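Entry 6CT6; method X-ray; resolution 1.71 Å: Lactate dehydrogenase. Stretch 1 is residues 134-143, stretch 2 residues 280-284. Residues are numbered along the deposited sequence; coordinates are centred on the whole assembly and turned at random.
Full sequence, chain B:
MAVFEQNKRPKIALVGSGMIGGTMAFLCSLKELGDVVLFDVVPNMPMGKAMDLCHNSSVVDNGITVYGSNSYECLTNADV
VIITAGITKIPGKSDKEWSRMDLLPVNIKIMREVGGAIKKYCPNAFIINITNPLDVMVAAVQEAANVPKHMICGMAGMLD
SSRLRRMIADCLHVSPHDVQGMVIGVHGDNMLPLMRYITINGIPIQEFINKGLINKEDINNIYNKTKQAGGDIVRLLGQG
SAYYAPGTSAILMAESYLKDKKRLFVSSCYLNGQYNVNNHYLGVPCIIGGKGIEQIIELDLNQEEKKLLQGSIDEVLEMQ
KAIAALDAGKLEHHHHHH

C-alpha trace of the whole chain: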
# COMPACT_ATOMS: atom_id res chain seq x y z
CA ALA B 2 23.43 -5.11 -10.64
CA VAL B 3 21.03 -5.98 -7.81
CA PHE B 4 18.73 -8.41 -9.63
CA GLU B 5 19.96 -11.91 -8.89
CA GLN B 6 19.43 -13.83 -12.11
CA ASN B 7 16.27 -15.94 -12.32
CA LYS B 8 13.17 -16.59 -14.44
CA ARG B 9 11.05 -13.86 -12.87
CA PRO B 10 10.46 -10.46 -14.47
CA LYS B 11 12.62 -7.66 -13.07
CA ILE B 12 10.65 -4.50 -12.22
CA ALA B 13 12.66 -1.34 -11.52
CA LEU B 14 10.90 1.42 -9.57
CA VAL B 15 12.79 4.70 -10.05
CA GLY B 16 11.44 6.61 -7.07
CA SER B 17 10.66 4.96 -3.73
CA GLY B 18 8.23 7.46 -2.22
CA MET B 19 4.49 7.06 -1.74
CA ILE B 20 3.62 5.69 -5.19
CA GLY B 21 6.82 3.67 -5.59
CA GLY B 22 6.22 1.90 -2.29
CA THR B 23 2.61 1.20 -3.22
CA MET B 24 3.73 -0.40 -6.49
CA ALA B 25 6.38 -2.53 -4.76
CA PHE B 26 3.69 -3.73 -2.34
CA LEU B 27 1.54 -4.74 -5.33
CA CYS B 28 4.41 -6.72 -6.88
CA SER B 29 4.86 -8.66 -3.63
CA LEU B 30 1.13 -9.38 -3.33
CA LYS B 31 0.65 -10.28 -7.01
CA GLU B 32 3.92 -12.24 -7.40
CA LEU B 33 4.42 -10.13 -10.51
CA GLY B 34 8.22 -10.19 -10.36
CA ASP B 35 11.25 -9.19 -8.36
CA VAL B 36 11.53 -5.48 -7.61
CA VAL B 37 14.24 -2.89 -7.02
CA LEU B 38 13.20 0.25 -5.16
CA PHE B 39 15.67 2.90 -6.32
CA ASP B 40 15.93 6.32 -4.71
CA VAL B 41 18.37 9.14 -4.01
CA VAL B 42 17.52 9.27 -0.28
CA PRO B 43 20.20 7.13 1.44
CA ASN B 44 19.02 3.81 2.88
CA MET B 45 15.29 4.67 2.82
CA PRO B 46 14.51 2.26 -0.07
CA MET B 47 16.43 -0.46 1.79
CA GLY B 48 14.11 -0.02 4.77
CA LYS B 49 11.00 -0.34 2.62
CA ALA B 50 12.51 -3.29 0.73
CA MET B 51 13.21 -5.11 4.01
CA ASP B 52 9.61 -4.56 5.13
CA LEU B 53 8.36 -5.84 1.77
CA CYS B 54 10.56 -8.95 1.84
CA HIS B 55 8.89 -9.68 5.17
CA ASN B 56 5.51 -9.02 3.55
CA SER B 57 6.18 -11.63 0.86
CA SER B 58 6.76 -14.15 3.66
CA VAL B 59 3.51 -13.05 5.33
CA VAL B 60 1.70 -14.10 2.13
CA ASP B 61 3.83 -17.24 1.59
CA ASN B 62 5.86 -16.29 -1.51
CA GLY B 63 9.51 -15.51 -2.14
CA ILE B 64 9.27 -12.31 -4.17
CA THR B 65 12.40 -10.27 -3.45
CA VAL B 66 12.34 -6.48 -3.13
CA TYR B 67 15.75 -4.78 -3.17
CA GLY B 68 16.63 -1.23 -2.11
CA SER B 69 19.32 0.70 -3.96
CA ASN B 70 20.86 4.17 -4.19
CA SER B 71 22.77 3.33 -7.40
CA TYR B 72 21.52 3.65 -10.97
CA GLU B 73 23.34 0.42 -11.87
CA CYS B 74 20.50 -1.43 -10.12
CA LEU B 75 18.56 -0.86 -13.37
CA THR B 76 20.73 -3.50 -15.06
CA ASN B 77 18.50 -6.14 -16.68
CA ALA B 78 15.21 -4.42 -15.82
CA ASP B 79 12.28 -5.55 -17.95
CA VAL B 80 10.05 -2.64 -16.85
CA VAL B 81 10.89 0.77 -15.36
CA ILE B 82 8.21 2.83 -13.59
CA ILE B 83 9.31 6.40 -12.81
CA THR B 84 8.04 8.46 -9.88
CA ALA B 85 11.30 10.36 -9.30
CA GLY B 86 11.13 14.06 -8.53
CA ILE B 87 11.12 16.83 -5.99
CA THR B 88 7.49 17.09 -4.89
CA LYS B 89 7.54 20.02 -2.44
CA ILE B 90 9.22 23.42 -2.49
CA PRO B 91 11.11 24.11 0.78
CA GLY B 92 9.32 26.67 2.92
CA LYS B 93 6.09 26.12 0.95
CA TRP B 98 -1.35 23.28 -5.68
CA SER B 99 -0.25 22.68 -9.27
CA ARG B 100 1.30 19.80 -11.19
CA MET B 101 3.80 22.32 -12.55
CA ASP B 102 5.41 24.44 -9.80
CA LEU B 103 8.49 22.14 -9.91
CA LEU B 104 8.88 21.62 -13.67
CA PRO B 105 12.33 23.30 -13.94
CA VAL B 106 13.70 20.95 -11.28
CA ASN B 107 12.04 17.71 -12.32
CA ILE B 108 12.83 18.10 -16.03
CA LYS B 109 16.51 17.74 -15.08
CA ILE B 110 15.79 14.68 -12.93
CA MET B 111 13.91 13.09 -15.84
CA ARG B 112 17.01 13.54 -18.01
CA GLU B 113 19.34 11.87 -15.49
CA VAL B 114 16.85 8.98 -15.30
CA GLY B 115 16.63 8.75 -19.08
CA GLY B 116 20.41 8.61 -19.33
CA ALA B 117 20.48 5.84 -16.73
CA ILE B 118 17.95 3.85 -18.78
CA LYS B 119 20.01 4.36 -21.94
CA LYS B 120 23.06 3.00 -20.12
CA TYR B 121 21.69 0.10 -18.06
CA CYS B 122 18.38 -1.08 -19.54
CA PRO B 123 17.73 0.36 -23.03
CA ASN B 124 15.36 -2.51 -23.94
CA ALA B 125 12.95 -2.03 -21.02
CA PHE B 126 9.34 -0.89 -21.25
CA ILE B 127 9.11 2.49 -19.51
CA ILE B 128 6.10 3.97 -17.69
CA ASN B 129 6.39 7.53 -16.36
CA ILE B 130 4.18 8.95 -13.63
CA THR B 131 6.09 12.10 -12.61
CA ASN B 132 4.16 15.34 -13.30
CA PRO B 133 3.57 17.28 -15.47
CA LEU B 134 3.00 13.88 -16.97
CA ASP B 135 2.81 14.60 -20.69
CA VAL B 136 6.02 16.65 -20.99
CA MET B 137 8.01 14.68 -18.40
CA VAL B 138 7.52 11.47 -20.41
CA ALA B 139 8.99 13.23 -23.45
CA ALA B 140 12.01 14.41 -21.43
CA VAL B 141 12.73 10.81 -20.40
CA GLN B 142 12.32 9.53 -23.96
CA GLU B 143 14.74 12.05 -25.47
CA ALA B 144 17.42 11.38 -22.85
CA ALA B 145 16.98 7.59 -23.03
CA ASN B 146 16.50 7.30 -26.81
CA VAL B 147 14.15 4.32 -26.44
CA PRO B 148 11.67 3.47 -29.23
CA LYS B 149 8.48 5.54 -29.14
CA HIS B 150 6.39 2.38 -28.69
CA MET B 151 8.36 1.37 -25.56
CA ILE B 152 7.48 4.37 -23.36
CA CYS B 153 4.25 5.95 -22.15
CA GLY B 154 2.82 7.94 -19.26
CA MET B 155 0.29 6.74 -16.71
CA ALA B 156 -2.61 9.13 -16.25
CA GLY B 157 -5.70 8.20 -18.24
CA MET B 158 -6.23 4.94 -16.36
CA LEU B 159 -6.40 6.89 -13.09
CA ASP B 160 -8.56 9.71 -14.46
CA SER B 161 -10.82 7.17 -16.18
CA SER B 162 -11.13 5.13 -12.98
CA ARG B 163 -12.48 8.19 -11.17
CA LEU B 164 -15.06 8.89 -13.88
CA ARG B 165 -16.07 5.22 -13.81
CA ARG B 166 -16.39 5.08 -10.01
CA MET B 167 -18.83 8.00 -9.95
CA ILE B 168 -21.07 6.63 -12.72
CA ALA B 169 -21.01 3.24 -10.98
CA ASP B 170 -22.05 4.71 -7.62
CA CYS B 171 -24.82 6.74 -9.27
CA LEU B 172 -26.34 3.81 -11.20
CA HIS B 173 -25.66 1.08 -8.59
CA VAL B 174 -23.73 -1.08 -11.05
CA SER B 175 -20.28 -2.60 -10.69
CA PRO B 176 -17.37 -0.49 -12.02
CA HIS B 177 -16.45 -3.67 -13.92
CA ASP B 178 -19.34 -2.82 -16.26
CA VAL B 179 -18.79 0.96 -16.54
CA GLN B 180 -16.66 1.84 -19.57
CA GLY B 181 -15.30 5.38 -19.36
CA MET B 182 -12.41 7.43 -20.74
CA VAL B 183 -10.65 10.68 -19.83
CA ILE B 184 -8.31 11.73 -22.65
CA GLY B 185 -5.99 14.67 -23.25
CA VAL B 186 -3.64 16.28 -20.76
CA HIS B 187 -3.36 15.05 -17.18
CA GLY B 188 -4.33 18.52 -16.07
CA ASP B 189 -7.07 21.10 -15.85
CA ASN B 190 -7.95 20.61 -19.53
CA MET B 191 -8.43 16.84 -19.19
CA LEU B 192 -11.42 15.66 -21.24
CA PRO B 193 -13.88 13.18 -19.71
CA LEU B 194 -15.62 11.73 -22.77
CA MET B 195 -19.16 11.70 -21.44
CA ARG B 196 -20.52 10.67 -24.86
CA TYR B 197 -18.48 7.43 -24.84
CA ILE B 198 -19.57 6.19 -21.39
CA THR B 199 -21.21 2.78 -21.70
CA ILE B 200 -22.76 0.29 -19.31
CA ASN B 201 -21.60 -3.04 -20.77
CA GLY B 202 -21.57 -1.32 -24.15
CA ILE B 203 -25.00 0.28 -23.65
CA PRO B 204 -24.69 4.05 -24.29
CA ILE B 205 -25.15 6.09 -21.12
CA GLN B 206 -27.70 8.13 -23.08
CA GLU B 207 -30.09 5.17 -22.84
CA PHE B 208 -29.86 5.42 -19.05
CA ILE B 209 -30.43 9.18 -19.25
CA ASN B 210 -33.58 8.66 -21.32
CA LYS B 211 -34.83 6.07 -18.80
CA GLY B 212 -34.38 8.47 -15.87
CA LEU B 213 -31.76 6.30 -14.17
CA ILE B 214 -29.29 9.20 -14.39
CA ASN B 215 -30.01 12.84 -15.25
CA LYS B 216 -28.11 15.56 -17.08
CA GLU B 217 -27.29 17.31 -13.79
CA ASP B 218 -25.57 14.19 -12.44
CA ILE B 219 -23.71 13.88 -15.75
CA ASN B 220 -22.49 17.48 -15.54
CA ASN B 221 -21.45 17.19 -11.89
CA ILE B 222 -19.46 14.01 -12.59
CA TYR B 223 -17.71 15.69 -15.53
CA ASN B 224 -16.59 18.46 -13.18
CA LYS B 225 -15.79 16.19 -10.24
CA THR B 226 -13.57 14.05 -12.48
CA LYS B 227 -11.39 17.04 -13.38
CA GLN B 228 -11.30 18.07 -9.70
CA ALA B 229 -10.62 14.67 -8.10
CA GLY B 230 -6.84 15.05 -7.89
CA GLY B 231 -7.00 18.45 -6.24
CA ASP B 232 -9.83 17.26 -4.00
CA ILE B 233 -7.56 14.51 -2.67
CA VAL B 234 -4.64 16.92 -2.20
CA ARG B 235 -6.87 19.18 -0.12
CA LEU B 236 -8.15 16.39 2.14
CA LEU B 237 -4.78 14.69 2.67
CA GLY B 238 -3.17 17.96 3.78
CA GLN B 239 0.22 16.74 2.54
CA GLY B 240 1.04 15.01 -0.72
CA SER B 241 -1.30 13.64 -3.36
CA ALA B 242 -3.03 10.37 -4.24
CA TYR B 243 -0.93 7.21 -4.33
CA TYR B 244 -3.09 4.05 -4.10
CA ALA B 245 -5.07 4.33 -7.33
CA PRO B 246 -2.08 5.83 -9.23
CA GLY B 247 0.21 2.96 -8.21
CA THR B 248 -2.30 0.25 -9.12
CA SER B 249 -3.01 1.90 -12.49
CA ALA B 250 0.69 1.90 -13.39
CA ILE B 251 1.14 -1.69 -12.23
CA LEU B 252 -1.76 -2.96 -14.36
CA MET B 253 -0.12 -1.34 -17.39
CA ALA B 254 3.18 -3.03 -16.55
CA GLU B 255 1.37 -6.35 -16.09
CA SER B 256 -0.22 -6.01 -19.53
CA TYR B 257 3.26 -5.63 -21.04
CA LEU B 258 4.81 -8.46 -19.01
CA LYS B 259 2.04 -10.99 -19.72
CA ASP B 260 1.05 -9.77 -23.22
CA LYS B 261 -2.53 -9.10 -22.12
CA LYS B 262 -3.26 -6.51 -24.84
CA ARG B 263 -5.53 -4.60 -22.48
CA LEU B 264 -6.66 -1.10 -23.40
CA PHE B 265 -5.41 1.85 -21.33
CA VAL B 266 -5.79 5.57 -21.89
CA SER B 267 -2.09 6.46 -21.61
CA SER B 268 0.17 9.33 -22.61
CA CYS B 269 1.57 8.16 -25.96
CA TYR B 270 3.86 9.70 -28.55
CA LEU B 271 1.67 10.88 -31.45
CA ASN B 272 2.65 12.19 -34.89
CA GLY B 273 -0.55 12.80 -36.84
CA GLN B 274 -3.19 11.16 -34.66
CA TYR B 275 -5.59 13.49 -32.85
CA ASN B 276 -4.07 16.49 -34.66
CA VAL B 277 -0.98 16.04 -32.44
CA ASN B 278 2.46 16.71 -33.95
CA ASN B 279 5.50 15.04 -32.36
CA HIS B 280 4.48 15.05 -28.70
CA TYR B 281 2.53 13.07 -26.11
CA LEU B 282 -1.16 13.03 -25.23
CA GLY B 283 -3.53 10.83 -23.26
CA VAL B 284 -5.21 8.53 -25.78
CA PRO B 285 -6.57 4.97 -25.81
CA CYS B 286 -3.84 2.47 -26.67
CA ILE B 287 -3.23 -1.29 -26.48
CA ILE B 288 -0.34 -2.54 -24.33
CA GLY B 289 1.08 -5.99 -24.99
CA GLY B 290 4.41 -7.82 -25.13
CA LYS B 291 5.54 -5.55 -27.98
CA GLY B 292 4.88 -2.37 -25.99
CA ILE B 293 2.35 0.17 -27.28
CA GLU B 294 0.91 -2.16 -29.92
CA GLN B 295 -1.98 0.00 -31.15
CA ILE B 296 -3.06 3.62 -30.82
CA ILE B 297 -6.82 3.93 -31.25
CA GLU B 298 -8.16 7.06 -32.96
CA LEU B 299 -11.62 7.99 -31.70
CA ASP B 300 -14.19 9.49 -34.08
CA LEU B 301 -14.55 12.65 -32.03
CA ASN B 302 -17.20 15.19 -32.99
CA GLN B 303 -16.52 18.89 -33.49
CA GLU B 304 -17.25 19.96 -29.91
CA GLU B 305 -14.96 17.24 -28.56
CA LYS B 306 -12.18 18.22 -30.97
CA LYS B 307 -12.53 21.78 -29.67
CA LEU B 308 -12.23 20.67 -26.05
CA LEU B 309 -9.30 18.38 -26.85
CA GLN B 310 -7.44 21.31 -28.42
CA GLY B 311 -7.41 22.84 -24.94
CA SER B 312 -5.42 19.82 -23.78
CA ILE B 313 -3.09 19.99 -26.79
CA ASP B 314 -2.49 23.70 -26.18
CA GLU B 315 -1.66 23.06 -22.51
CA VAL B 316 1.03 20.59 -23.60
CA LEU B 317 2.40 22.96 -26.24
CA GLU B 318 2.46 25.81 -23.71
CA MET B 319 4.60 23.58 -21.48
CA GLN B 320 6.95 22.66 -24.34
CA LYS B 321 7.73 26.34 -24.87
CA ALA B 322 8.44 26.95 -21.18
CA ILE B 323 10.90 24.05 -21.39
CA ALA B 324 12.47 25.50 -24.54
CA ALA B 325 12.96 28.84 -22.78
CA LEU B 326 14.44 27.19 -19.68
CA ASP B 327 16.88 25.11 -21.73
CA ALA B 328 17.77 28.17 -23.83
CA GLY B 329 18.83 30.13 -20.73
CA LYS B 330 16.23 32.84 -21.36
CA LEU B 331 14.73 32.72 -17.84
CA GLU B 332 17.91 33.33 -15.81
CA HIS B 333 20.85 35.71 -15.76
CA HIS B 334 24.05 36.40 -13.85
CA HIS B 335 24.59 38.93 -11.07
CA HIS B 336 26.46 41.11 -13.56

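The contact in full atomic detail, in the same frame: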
# COMPACT_ATOMS: atom_id res chain seq x y z
N LEU B 134 2.80 15.21 -16.42
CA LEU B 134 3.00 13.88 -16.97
C LEU B 134 3.41 13.94 -18.44
O LEU B 134 4.37 13.28 -18.85
CB LEU B 134 1.71 13.08 -16.78
CG LEU B 134 1.69 11.56 -16.98
CD1 LEU B 134 1.05 11.23 -18.32
CD2 LEU B 134 3.07 10.93 -16.87
N ASP B 135 2.70 14.73 -19.24
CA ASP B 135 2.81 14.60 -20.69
C ASP B 135 4.12 15.17 -21.23
O ASP B 135 4.60 14.71 -22.27
CB ASP B 135 1.60 15.26 -21.35
CG ASP B 135 0.29 14.65 -20.89
OD1 ASP B 135 -0.12 13.62 -21.46
OD2 ASP B 135 -0.32 15.20 -19.95
N VAL B 136 4.71 16.16 -20.56
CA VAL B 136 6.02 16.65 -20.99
C VAL B 136 7.18 15.96 -20.26
O VAL B 136 8.29 15.92 -20.81
CB VAL B 136 6.14 18.18 -20.84
CG1 VAL B 136 5.17 18.86 -21.78
CG2 VAL B 136 5.91 18.62 -19.40
N MET B 137 6.95 15.43 -19.06
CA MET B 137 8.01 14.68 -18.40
C MET B 137 8.31 13.38 -19.13
O MET B 137 9.48 12.97 -19.23
CB MET B 137 7.64 14.40 -16.94
CG MET B 137 7.62 15.64 -16.05
SD MET B 137 9.23 16.47 -15.96
CE MET B 137 8.81 17.99 -15.11
N VAL B 138 7.28 12.71 -19.67
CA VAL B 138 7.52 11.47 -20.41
C VAL B 138 8.39 11.74 -21.63
O VAL B 138 9.27 10.95 -21.97
CB VAL B 138 6.18 10.80 -20.78
CG1 VAL B 138 5.31 11.71 -21.64
CG2 VAL B 138 6.43 9.47 -21.50
N ALA B 139 8.16 12.88 -22.30
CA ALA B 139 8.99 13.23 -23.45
C ALA B 139 10.44 13.47 -23.03
O ALA B 139 11.37 13.05 -23.72
CB ALA B 139 8.42 14.47 -24.15
N ALA B 140 10.65 14.16 -21.90
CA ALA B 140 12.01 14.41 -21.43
C ALA B 140 12.76 13.11 -21.20
O ALA B 140 13.93 12.98 -21.58
CB ALA B 140 11.97 15.24 -20.15
N VAL B 141 12.10 12.12 -20.59
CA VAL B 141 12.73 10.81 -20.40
C VAL B 141 13.07 10.19 -21.75
O VAL B 141 14.20 9.72 -21.96
CB VAL B 141 11.81 9.89 -19.58
CG1 VAL B 141 12.41 8.50 -19.44
CG2 VAL B 141 11.54 10.49 -18.20
N GLN B 142 12.11 10.17 -22.67
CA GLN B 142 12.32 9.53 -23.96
C GLN B 142 13.55 10.09 -24.66
O GLN B 142 14.42 9.34 -25.13
CB GLN B 142 11.08 9.69 -24.84
CG GLN B 142 11.10 8.86 -26.13
CD GLN B 142 12.06 9.40 -27.17
OE1 GLN B 142 12.12 10.61 -27.41
NE2 GLN B 142 12.83 8.51 -27.79
N GLU B 143 13.64 11.42 -24.74
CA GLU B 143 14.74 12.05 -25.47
C GLU B 143 16.08 11.70 -24.85
O GLU B 143 17.04 11.40 -25.56
CB GLU B 143 14.52 13.56 -25.50
CG GLU B 143 13.28 13.96 -26.27
CD GLU B 143 12.79 15.36 -25.94
OE1 GLU B 143 13.43 16.03 -25.11
OE2 GLU B 143 11.75 15.77 -26.50
N HIS B 280 4.44 14.99 -30.15
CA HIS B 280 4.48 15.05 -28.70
C HIS B 280 3.44 14.08 -28.15
O HIS B 280 2.80 13.33 -28.89
CB HIS B 280 4.29 16.48 -28.18
CG HIS B 280 2.92 17.05 -28.38
ND1 HIS B 280 1.86 16.75 -27.54
CD2 HIS B 280 2.45 17.94 -29.28
CE1 HIS B 280 0.79 17.42 -27.94
NE2 HIS B 280 1.12 18.15 -28.99
N TYR B 281 3.30 14.08 -26.82
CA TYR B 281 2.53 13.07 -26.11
C TYR B 281 1.16 13.61 -25.71
O TYR B 281 0.98 14.81 -25.50
CB TYR B 281 3.29 12.59 -24.87
CG TYR B 281 4.57 11.87 -25.20
CD1 TYR B 281 4.66 10.49 -25.11
CD2 TYR B 281 5.69 12.56 -25.63
CE1 TYR B 281 5.82 9.82 -25.42
CE2 TYR B 281 6.87 11.91 -25.94
CZ TYR B 281 6.93 10.53 -25.83
OH TYR B 281 8.09 9.88 -26.15
N LEU B 282 0.20 12.69 -25.62
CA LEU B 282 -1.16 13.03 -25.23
C LEU B 282 -1.86 11.77 -24.74
O LEU B 282 -1.59 10.67 -25.23
CB LEU B 282 -1.94 13.66 -26.40
CG LEU B 282 -3.26 14.35 -26.07
CD1 LEU B 282 -3.03 15.67 -25.34
CD2 LEU B 282 -4.08 14.58 -27.33
N GLY B 283 -2.76 11.94 -23.78
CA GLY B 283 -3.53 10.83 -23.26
C GLY B 283 -4.55 10.30 -24.24
O GLY B 283 -5.57 10.96 -24.49
N VAL B 284 -4.31 9.12 -24.80
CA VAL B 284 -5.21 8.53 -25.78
C VAL B 284 -5.34 7.03 -25.50
O VAL B 284 -4.47 6.42 -24.88
CB VAL B 284 -4.72 8.75 -27.23
CG1 VAL B 284 -4.66 10.24 -27.54
CG2 VAL B 284 -3.36 8.10 -27.44
O HOH W 1 4.80 15.79 -24.91
O HOH W 2 9.92 11.85 -27.19

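This is a small helix-against-strand contact in which one aromatic side chain, Tyr281, lies along a helix and is held by apolar packing and two bridging waters, with no direct hydrogen bond between the stretches. Residues 134-143 are helical. Their backbone is held by i to i+4 bonds such as Val138 N to Leu134 O (3.1 Å) and Gln142 N to Val138 O (3.0 Å). The chain turns a corner at His280, and the second stretch runs on as a strand. The two axes come within 7.7 Å and their directions differ by 124°. The backbones are nearest at Asp135 and Tyr281, whose CA atoms are 5.6 Å apart.

Tyr281 points toward the helix and supplies most of the strand's covered surface. Its ring meets residues from successive turns. Val138 CG1 sits over one face, 3.9 Å from the centroid of the Tyr281 ring and 24° off the normal, a CH-pi contact. The same methyl, Val138 CG1, is 3.6 Å from Tyr281 CG. Ala139 CB adds an apolar contact, 3.5 Å from Tyr281 CE2. Further along the helix, Gln142 CG lies 3.2 Å from Tyr281 OH, a close approach but not a hydrogen bond.

Two waters bridge polar groups of the two stretches. Water 1 donates to Asp135 O (2.9 Å) and accepts from Tyr281 N (3.0 Å), so it links the two main chains. Water 2 donates to Gln142 OE1 (2.5 Å) and is 2.9 Å from Tyr281 OH, joining the far end of the tyrosine to the helix.

The rest is looser. Asp135 OD1 lies 3.9 Å from Gly283 N, too far for a hydrogen bond; both its carboxylate oxygens are bonded elsewhere in the structure. Leu282 points away from the helix. Beside the contact, His280 ND1 donates to Tyr281 O (2.9 Å), a bond within the second stretch.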